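Long-range contact in cytosine-specific methyltransferase (Escherichia coli O157:H7 EDL933, PDB 3G7U), which probably transfers a methyl group from S-adenosyl-L-methionine to carbon 5 of cytosine in DNA: residues Val139-Val151 against Arg162-Leu174. Sequence-based numbering, arbitrary orientation. Where two conformers were deposited one is given.
Sequences VSGDYDILDPIKV and RTRYFFIGVKKSL
Asp144 and Val170 exchange backbone hydrogen bonds at the centre of one antiparallel ladder, extended by Leu146 N to Ile168 O (2.9 Å). A second ladder pairs Ile149 with Phe166 and Val151 with Arg164, again with bonds in both directions. Between the two the register slips by one residue where a short loop, 146-148, interrupts strand 143-152; a water bridges the gap, donating to Asp147 O and Phe166 O and accepting from Ile168 N. In the Rossmann-like sheet of class I methyltransferases, 163-171 is the reversed seventh strand, lying antiparallel between 114-119 and the edge strand 143-152.

On the side covered by helix 353-367, Ile149 CD1 meets Ile168 CD1 at 3.8 Å, and Val151 CG2 abuts the Phe166 ring at its edge, 3.6 Å from CE2. On the other, the extended Lys150 chain, its CG anti to the backbone N (chi1 -169°), passes over one face of Tyr165, with CG 4.2 Å from the ring centroid in a CH-pi contact. Pro148 CG touches Phe167 CE1 at 3.7 Å.

Polar contacts gather where 139-142 meets Lys172. This side chain reaches back past Asp144, and its NZ donates to Ser140 O (2.8 Å) in the carbonyl plane and weakly to Gly141 O; a backbone bond from Lys172 N to Asp142 O is almost straight (174°). Two waters, one to each carbonyl, join Asp144 OD2 to Lys171 O and Lys172 O.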
ATOM      1  N   VAL A 139       6.588 -24.346   3.267  1.00 29.36           N
ATOM      2  CA  VAL A 139       5.159 -24.275   3.001  1.00 30.52           C
ATOM      3  C   VAL A 139       4.649 -25.238   1.928  1.00 28.04           C
ATOM      4  O   VAL A 139       3.463 -25.473   1.855  1.00 27.87           O
ATOM      5  CB  VAL A 139       4.653 -22.803   2.748  1.00 31.83           C
ATOM      6  CG1 VAL A 139       4.804 -21.968   4.006  1.00 33.06           C
ATOM      7  CG2 VAL A 139       5.395 -22.140   1.616  1.00 32.65           C
ATOM      8  N   SER A 140       5.533 -25.797   1.108  1.00 31.88           N
ATOM      9  CA  SER A 140       5.090 -26.579  -0.078  1.00 37.76           C
ATOM     10  C   SER A 140       4.433 -27.897   0.273  1.00 39.14           C
ATOM     11  O   SER A 140       3.674 -28.430  -0.534  1.00 42.32           O
ATOM     12  CB  SER A 140       6.240 -26.860  -1.054  1.00 37.75           C
ATOM     13  OG  SER A 140       7.349 -27.415  -0.367  1.00 48.20           O
ATOM     14  N   GLY A 141       4.741 -28.407   1.471  1.00 38.48           N
ATOM     15  CA  GLY A 141       4.062 -29.564   2.032  1.00 38.59           C
ATOM     16  C   GLY A 141       2.579 -29.351   2.228  1.00 37.98           C
ATOM     17  O   GLY A 141       1.790 -30.246   1.928  1.00 40.30           O
ATOM     18  N   ASP A 142       2.183 -28.164   2.695  1.00 33.29           N
ATOM     19  CA  ASP A 142       0.798 -27.909   3.066  1.00 28.83           C
ATOM     20  C   ASP A 142       0.041 -26.976   2.135  1.00 29.52           C
ATOM     21  O   ASP A 142      -1.185 -26.827   2.226  1.00 30.93           O
ATOM     22  CB  ASP A 142       0.778 -27.351   4.491  1.00 34.40           C
ATOM     23  CG  ASP A 142       1.404 -28.311   5.496  1.00 42.83           C
ATOM     24  OD1 ASP A 142       0.902 -29.453   5.611  1.00 44.67           O
ATOM     25  OD2 ASP A 142       2.393 -27.920   6.158  1.00 42.55           O
ATOM     26  N   TYR A 143       0.780 -26.324   1.226  1.00 30.90           N
ATOM     27  CA  TYR A 143       0.164 -25.305   0.347  1.00 29.19           C
ATOM     28  C   TYR A 143       0.330 -25.573  -1.153  1.00 26.00           C
ATOM     29  O   TYR A 143       1.382 -26.013  -1.593  1.00 31.55           O
ATOM     30  CB  TYR A 143       0.771 -23.896   0.675  1.00 26.92           C
ATOM     31  CG  TYR A 143       0.306 -23.448   2.049  1.00 23.80           C
ATOM     32  CD1 TYR A 143      -0.892 -22.776   2.188  1.00 22.99           C
ATOM     33  CD2 TYR A 143       1.035 -23.770   3.199  1.00 26.26           C
ATOM     34  CE1 TYR A 143      -1.389 -22.416   3.453  1.00 24.97           C
ATOM     35  CE2 TYR A 143       0.571 -23.398   4.464  1.00 23.23           C
ATOM     36  CZ  TYR A 143      -0.637 -22.744   4.570  1.00 25.54           C
ATOM     37  OH  TYR A 143      -1.108 -22.406   5.799  1.00 28.43           O
ATOM     38  N   ASP A 144      -0.710 -25.256  -1.901  1.00 29.35           N
ATOM     39  CA  ASP A 144      -0.626 -25.084  -3.360  1.00 32.23           C
ATOM     40  C   ASP A 144      -0.072 -23.669  -3.601  1.00 31.99           C
ATOM     41  O   ASP A 144      -0.758 -22.698  -3.347  1.00 30.89           O
ATOM     42  CB  ASP A 144      -2.020 -25.206  -3.958  1.00 33.20           C
ATOM     43  CG  ASP A 144      -2.549 -26.656  -3.939  1.00 42.96           C
ATOM     44  OD1 ASP A 144      -1.721 -27.593  -4.055  1.00 41.64           O
ATOM     45  OD2 ASP A 144      -3.785 -26.844  -3.798  1.00 44.52           O
ATOM     46  N   ILE A 145       1.167 -23.599  -4.065  1.00 32.49           N
ATOM     47  CA  ILE A 145       1.895 -22.338  -4.217  1.00 30.96           C
ATOM     48  C   ILE A 145       1.736 -21.914  -5.684  1.00 31.49           C
ATOM     49  O   ILE A 145       1.995 -22.704  -6.587  1.00 29.87           O
ATOM     50  CB  ILE A 145       3.366 -22.504  -3.813  1.00 32.06           C
ATOM     51  CG1 ILE A 145       3.458 -22.897  -2.333  1.00 29.01           C
ATOM     52  CG2 ILE A 145       4.147 -21.199  -4.027  1.00 33.91           C
ATOM     53  CD1 ILE A 145       4.844 -23.306  -1.914  1.00 35.55           C
ATOM     54  N   LEU A 146       1.228 -20.706  -5.911  1.00 26.49           N
ATOM     55  CA  LEU A 146       1.001 -20.246  -7.260  1.00 26.56           C
ATOM     56  C   LEU A 146       2.310 -19.709  -7.776  1.00 24.13           C
ATOM     57  O   LEU A 146       3.204 -19.299  -7.005  1.00 25.89           O
ATOM     58  CB  LEU A 146      -0.070 -19.164  -7.336  1.00 27.19           C
ATOM     59  CG  LEU A 146      -1.470 -19.432  -6.779  1.00 40.63           C
ATOM     60  CD1 LEU A 146      -2.421 -18.329  -7.188  1.00 41.78           C
ATOM     61  CD2 LEU A 146      -1.966 -20.772  -7.287  1.00 52.30           C
ATOM     62  N   ASP A 147       2.452 -19.726  -9.096  1.00 28.57           N
ATOM     63  CA  ASP A 147       3.618 -19.076  -9.691  1.00 30.79           C
ATOM     64  C   ASP A 147       3.533 -17.556  -9.403  1.00 24.82           C
ATOM     65  O   ASP A 147       2.456 -17.037  -9.170  1.00 26.31           O
ATOM     66  CB  ASP A 147       3.699 -19.373 -11.191  1.00 30.00           C
ATOM     67  CG  ASP A 147       4.440 -20.682 -11.505  1.00 33.95           C
ATOM     68  OD1 ASP A 147       5.377 -21.108 -10.767  1.00 31.46           O
ATOM     69  OD2 ASP A 147       4.092 -21.265 -12.539  1.00 29.92           O
ATOM     70  N   PRO A 148       4.680 -16.867  -9.381  1.00 26.66           N
ATOM     71  CA  PRO A 148       4.679 -15.429  -9.081  1.00 30.40           C
ATOM     72  C   PRO A 148       3.794 -14.621 -10.012  1.00 32.51           C
ATOM     73  O   PRO A 148       3.773 -14.849 -11.228  1.00 31.49           O
ATOM     74  CB  PRO A 148       6.111 -15.031  -9.313  1.00 32.68           C
ATOM     75  CG  PRO A 148       6.887 -16.272  -9.094  1.00 36.23           C
ATOM     76  CD  PRO A 148       6.046 -17.369  -9.609  1.00 31.60           C
ATOM     77  N   ILE A 149       3.044 -13.705  -9.415  1.00 30.41           N
ATOM     78  CA  ILE A 149       2.165 -12.783 -10.115  1.00 30.83           C
ATOM     79  C   ILE A 149       2.958 -11.464 -10.136  1.00 33.54           C
ATOM     80  O   ILE A 149       3.360 -10.969  -9.102  1.00 29.03           O
ATOM     81  CB  ILE A 149       0.808 -12.694  -9.354  1.00 32.96           C
ATOM     82  CG1 ILE A 149       0.044 -14.026  -9.457  1.00 32.72           C
ATOM     83  CG2 ILE A 149      -0.071 -11.599  -9.883  1.00 35.67           C
ATOM     84  CD1 ILE A 149      -1.276 -14.020  -8.758  1.00 38.27           C
ATOM     85  N   LYS A 150       3.292 -10.952 -11.314  1.00 30.83           N
ATOM     86  CA  LYS A 150       4.007  -9.675 -11.408  1.00 31.07           C
ATOM     87  C   LYS A 150       3.002  -8.718 -12.008  1.00 29.68           C
ATOM     88  O   LYS A 150       2.441  -8.972 -13.087  1.00 30.98           O
ATOM     89  CB  LYS A 150       5.265  -9.789 -12.277  1.00 33.03           C
ATOM     90  CG  LYS A 150       6.178  -8.554 -12.183  1.00 35.78           C
ATOM     91  CD  LYS A 150       7.431  -8.689 -13.066  1.00 38.15           C
ATOM     92  CE  LYS A 150       8.416  -7.559 -12.750  1.00 44.16           C
ATOM     93  NZ  LYS A 150       9.737  -7.554 -13.525  1.00 41.64           N
ATOM     94  N   VAL A 151       2.670  -7.656 -11.288  1.00 28.78           N
ATOM     95  CA  VAL A 151       1.618  -6.764 -11.788  1.00 31.94           C
ATOM     96  C   VAL A 151       2.132  -5.352 -11.953  1.00 29.26           C
ATOM     97  O   VAL A 151       3.047  -4.961 -11.262  1.00 30.32           O
ATOM     98  CB  VAL A 151       0.352  -6.731 -10.898  1.00 36.63           C
ATOM     99  CG1 VAL A 151      -0.337  -8.091 -10.854  1.00 42.96           C
ATOM    100  CG2 VAL A 151       0.682  -6.253  -9.506  1.00 32.75           C
ATOM    101  N   ARG A 162       4.091   1.506 -11.006  1.00 28.87           N
ATOM    102  CA  ARG A 162       4.995   0.692 -10.202  0.50 33.22           C
ATOM    103  C   ARG A 162       4.678  -0.805 -10.337  1.00 30.49           C
ATOM    104  O   ARG A 162       3.516  -1.179 -10.448  1.00 27.79           O
ATOM    105  CB  ARG A 162       5.018   1.150  -8.730  0.50 34.29           C
ATOM    106  CG  ARG A 162       3.738   0.947  -7.911  0.50 37.58           C
ATOM    107  CD  ARG A 162       4.077   0.858  -6.408  0.50 39.31           C
ATOM    108  NE  ARG A 162       4.344   2.168  -5.811  0.50 46.75           N
ATOM    109  CZ  ARG A 162       5.125   2.380  -4.750  0.50 51.47           C
ATOM    110  NH1 ARG A 162       5.290   3.614  -4.288  0.50 50.99           N
ATOM    111  NH2 ARG A 162       5.752   1.372  -4.146  0.50 55.70           N
ATOM    112  N   THR A 163       5.709  -1.641 -10.343  1.00 31.65           N
ATOM    113  CA  THR A 163       5.482  -3.076 -10.440  1.00 33.76           C
ATOM    114  C   THR A 163       5.714  -3.738  -9.079  1.00 32.38           C
ATOM    115  O   THR A 163       6.476  -3.241  -8.256  1.00 33.22           O
ATOM    116  CB  THR A 163       6.339  -3.756 -11.527  1.00 34.31           C
ATOM    117  OG1 THR A 163       7.716  -3.542 -11.240  1.00 41.44           O
ATOM    118  CG2 THR A 163       6.041  -3.180 -12.906  1.00 34.93           C
ATOM    119  N   ARG A 164       5.050  -4.876  -8.865  1.00 29.94           N
ATOM    120  CA  ARG A 164       5.041  -5.565  -7.571  0.50 31.11           C
ATOM    121  C   ARG A 164       4.936  -7.054  -7.854  1.00 28.34           C
ATOM    122  O   ARG A 164       4.214  -7.411  -8.760  1.00 28.02           O
ATOM    123  CB  ARG A 164       3.764  -5.168  -6.817  0.50 30.07           C
ATOM    124  CG  ARG A 164       3.882  -5.126  -5.308  0.50 31.94           C
ATOM    125  CD  ARG A 164       4.405  -3.774  -4.847  0.50 29.66           C
ATOM    126  NE  ARG A 164       4.907  -3.817  -3.480  0.50 31.11           N
ATOM    127  CZ  ARG A 164       5.382  -2.761  -2.828  0.50 32.51           C
ATOM    128  NH1 ARG A 164       5.816  -2.886  -1.584  0.50 35.60           N
ATOM    129  NH2 ARG A 164       5.423  -1.575  -3.412  0.50 32.09           N
ATOM    130  N   TYR A 165       5.605  -7.903  -7.065  1.00 27.62           N
ATOM    131  CA  TYR A 165       5.377  -9.346  -7.167  1.00 27.06           C
ATOM    132  C   TYR A 165       4.420  -9.756  -6.058  1.00 26.21           C
ATOM    133  O   TYR A 165       4.532  -9.258  -4.934  1.00 28.85           O
ATOM    134  CB  TYR A 165       6.661 -10.100  -6.929  1.00 27.91           C
ATOM    135  CG  TYR A 165       7.636 -10.126  -8.090  1.00 30.85           C
ATOM    136  CD1 TYR A 165       7.459 -10.999  -9.168  1.00 30.79           C
ATOM    137  CD2 TYR A 165       8.768  -9.322  -8.068  1.00 29.49           C
ATOM    138  CE1 TYR A 165       8.394 -11.039 -10.228  1.00 32.29           C
ATOM    139  CE2 TYR A 165       9.709  -9.353  -9.124  1.00 32.03           C
ATOM    140  CZ  TYR A 165       9.505 -10.211 -10.187  1.00 30.00           C
ATOM    141  OH  TYR A 165      10.438 -10.259 -11.195  1.00 33.24           O
ATOM    142  N   PHE A 166       3.483 -10.647  -6.361  1.00 24.42           N
ATOM    143  CA  PHE A 166       2.667 -11.272  -5.326  1.00 24.92           C
ATOM    144  C   PHE A 166       2.891 -12.768  -5.337  1.00 25.97           C
ATOM    145  O   PHE A 166       2.877 -13.392  -6.396  1.00 26.08           O
ATOM    146  CB  PHE A 166       1.216 -10.975  -5.572  1.00 20.47           C
ATOM    147  CG  PHE A 166       0.843  -9.550  -5.312  1.00 27.65           C
ATOM    148  CD1 PHE A 166       0.391  -9.158  -4.058  1.00 29.59           C
ATOM    149  CD2 PHE A 166       0.955  -8.582  -6.311  1.00 31.61           C
ATOM    150  CE1 PHE A 166       0.025  -7.799  -3.797  1.00 27.62           C
ATOM    151  CE2 PHE A 166       0.599  -7.227  -6.046  1.00 29.90           C
ATOM    152  CZ  PHE A 166       0.131  -6.855  -4.794  1.00 30.42           C
ATOM    153  N   PHE A 167       3.101 -13.333  -4.145  1.00 22.49           N
ATOM    154  CA  PHE A 167       3.332 -14.758  -3.971  1.00 22.25           C
ATOM    155  C   PHE A 167       2.188 -15.287  -3.134  1.00 24.40           C
ATOM    156  O   PHE A 167       2.047 -14.847  -2.006  1.00 23.67           O
ATOM    157  CB  PHE A 167       4.647 -15.011  -3.258  1.00 25.01           C
ATOM    158  CG  PHE A 167       5.850 -14.502  -4.017  1.00 30.59           C
ATOM    159  CD1 PHE A 167       6.426 -15.260  -5.022  1.00 36.58           C
ATOM    160  CD2 PHE A 167       6.391 -13.250  -3.733  1.00 32.76           C
ATOM    161  CE1 PHE A 167       7.539 -14.778  -5.747  1.00 37.97           C
ATOM    162  CE2 PHE A 167       7.500 -12.757  -4.443  1.00 36.65           C
ATOM    163  CZ  PHE A 167       8.070 -13.519  -5.444  1.00 32.93           C
ATOM    164  N   ILE A 168       1.366 -16.189  -3.704  1.00 24.04           N
ATOM    165  CA  ILE A 168       0.112 -16.627  -3.052  1.00 25.31           C
ATOM    166  C   ILE A 168       0.167 -18.149  -2.840  1.00 30.07           C
ATOM    167  O   ILE A 168       0.667 -18.881  -3.697  1.00 26.29           O
ATOM    168  CB  ILE A 168      -1.133 -16.221  -3.870  1.00 30.42           C
ATOM    169  CG1 ILE A 168      -1.280 -14.704  -3.903  1.00 24.94           C
ATOM    170  CG2 ILE A 168      -2.432 -16.847  -3.294  1.00 30.01           C
ATOM    171  CD1 ILE A 168      -2.165 -14.201  -5.027  1.00 31.85           C
ATOM    172  N   GLY A 169      -0.309 -18.627  -1.686  1.00 24.03           N
ATOM    173  CA  GLY A 169      -0.356 -20.079  -1.469  1.00 27.99           C
ATOM    174  C   GLY A 169      -1.699 -20.344  -0.847  1.00 27.38           C
ATOM    175  O   GLY A 169      -2.231 -19.494  -0.151  1.00 24.62           O
ATOM    176  N   VAL A 170      -2.278 -21.511  -1.123  1.00 26.27           N
ATOM    177  CA  VAL A 170      -3.571 -21.847  -0.549  0.50 26.54           C
ATOM    178  C   VAL A 170      -3.480 -23.254   0.008  1.00 26.79           C
ATOM    179  O   VAL A 170      -2.782 -24.094  -0.525  1.00 29.44           O
ATOM    180  CB  VAL A 170      -4.768 -21.754  -1.533  0.50 25.67           C
ATOM    181  CG1 VAL A 170      -5.094 -20.297  -1.906  0.50 26.00           C
ATOM    182  CG2 VAL A 170      -4.561 -22.640  -2.753  0.50 21.74           C
ATOM    183  N   LYS A 171      -4.131 -23.471   1.142  1.00 27.60           N
ATOM    184  CA  LYS A 171      -4.007 -24.743   1.849  1.00 29.00           C
ATOM    185  C   LYS A 171      -4.517 -25.850   0.929  1.00 25.92           C
ATOM    186  O   LYS A 171      -5.628 -25.731   0.354  1.00 30.59           O
ATOM    187  CB  LYS A 171      -4.849 -24.696   3.129  1.00 32.58           C
ATOM    188  CG  LYS A 171      -4.151 -25.225   4.352  1.00 35.98           C
ATOM    189  CD  LYS A 171      -5.142 -25.154   5.504  1.00 41.59           C
ATOM    190  CE  LYS A 171      -4.474 -25.398   6.842  1.00 49.16           C
ATOM    191  NZ  LYS A 171      -3.530 -26.568   6.821  1.00 57.52           N
ATOM    192  N   LYS A 172      -3.689 -26.869   0.775  1.00 30.78           N
ATOM    193  CA  LYS A 172      -4.021 -28.062  -0.028  1.00 38.19           C
ATOM    194  C   LYS A 172      -5.352 -28.704   0.360  1.00 40.36           C
ATOM    195  O   LYS A 172      -6.143 -29.095  -0.511  1.00 44.45           O
ATOM    196  CB  LYS A 172      -2.913 -29.082   0.065  1.00 39.47           C
ATOM    197  CG  LYS A 172      -1.855 -28.847  -0.925  1.00 37.18           C
ATOM    198  CD  LYS A 172      -0.660 -29.652  -0.588  1.00 39.53           C
ATOM    199  CE  LYS A 172       0.339 -29.524  -1.689  1.00 43.41           C
ATOM    200  NZ  LYS A 172       1.586 -30.132  -1.222  1.00 52.65           N
ATOM    201  N   SER A 173      -5.610 -28.750   1.661  1.00 40.84           N
ATOM    202  CA  SER A 173      -6.849 -29.296   2.223  1.00 44.57           C
ATOM    203  C   SER A 173      -8.116 -28.671   1.652  1.00 45.05           C
ATOM    204  O   SER A 173      -9.196 -29.261   1.721  1.00 49.05           O
ATOM    205  CB  SER A 173      -6.824 -29.163   3.754  1.00 46.96           C
ATOM    206  OG  SER A 173      -7.379 -27.933   4.197  1.00 52.68           O
ATOM    207  N   LEU A 174      -8.000 -27.483   1.076  1.00 43.65           N
ATOM    208  CA  LEU A 174      -9.183 -26.784   0.577  1.00 40.29           C
ATOM    209  C   LEU A 174      -9.617 -27.277  -0.803  1.00 42.86           C
ATOM    210  O   LEU A 174     -10.768 -27.022  -1.222  1.00 42.43           O
ATOM    211  CB  LEU A 174      -8.933 -25.277   0.518  1.00 43.71           C
ATOM    212  CG  LEU A 174      -8.856 -24.525   1.857  1.00 43.24           C
ATOM    213  CD1 LEU A 174      -8.275 -23.145   1.635  1.00 40.43           C
ATOM    214  CD2 LEU A 174     -10.234 -24.440   2.508  1.00 42.17           C
TER
HETATM  215  O   HOH W   1      -3.031 -28.745   3.633  1.00 42.00           O
HETATM  216  O   HOH W   2      -6.379 -25.931  -2.399  1.00 44.09           O
HETATM  217  O   HOH W   3      -5.085 -29.563  -2.966  1.00 53.06           O
HETATM  218  O   HOH W   4       1.700 -16.124  -6.564  1.00 26.98           O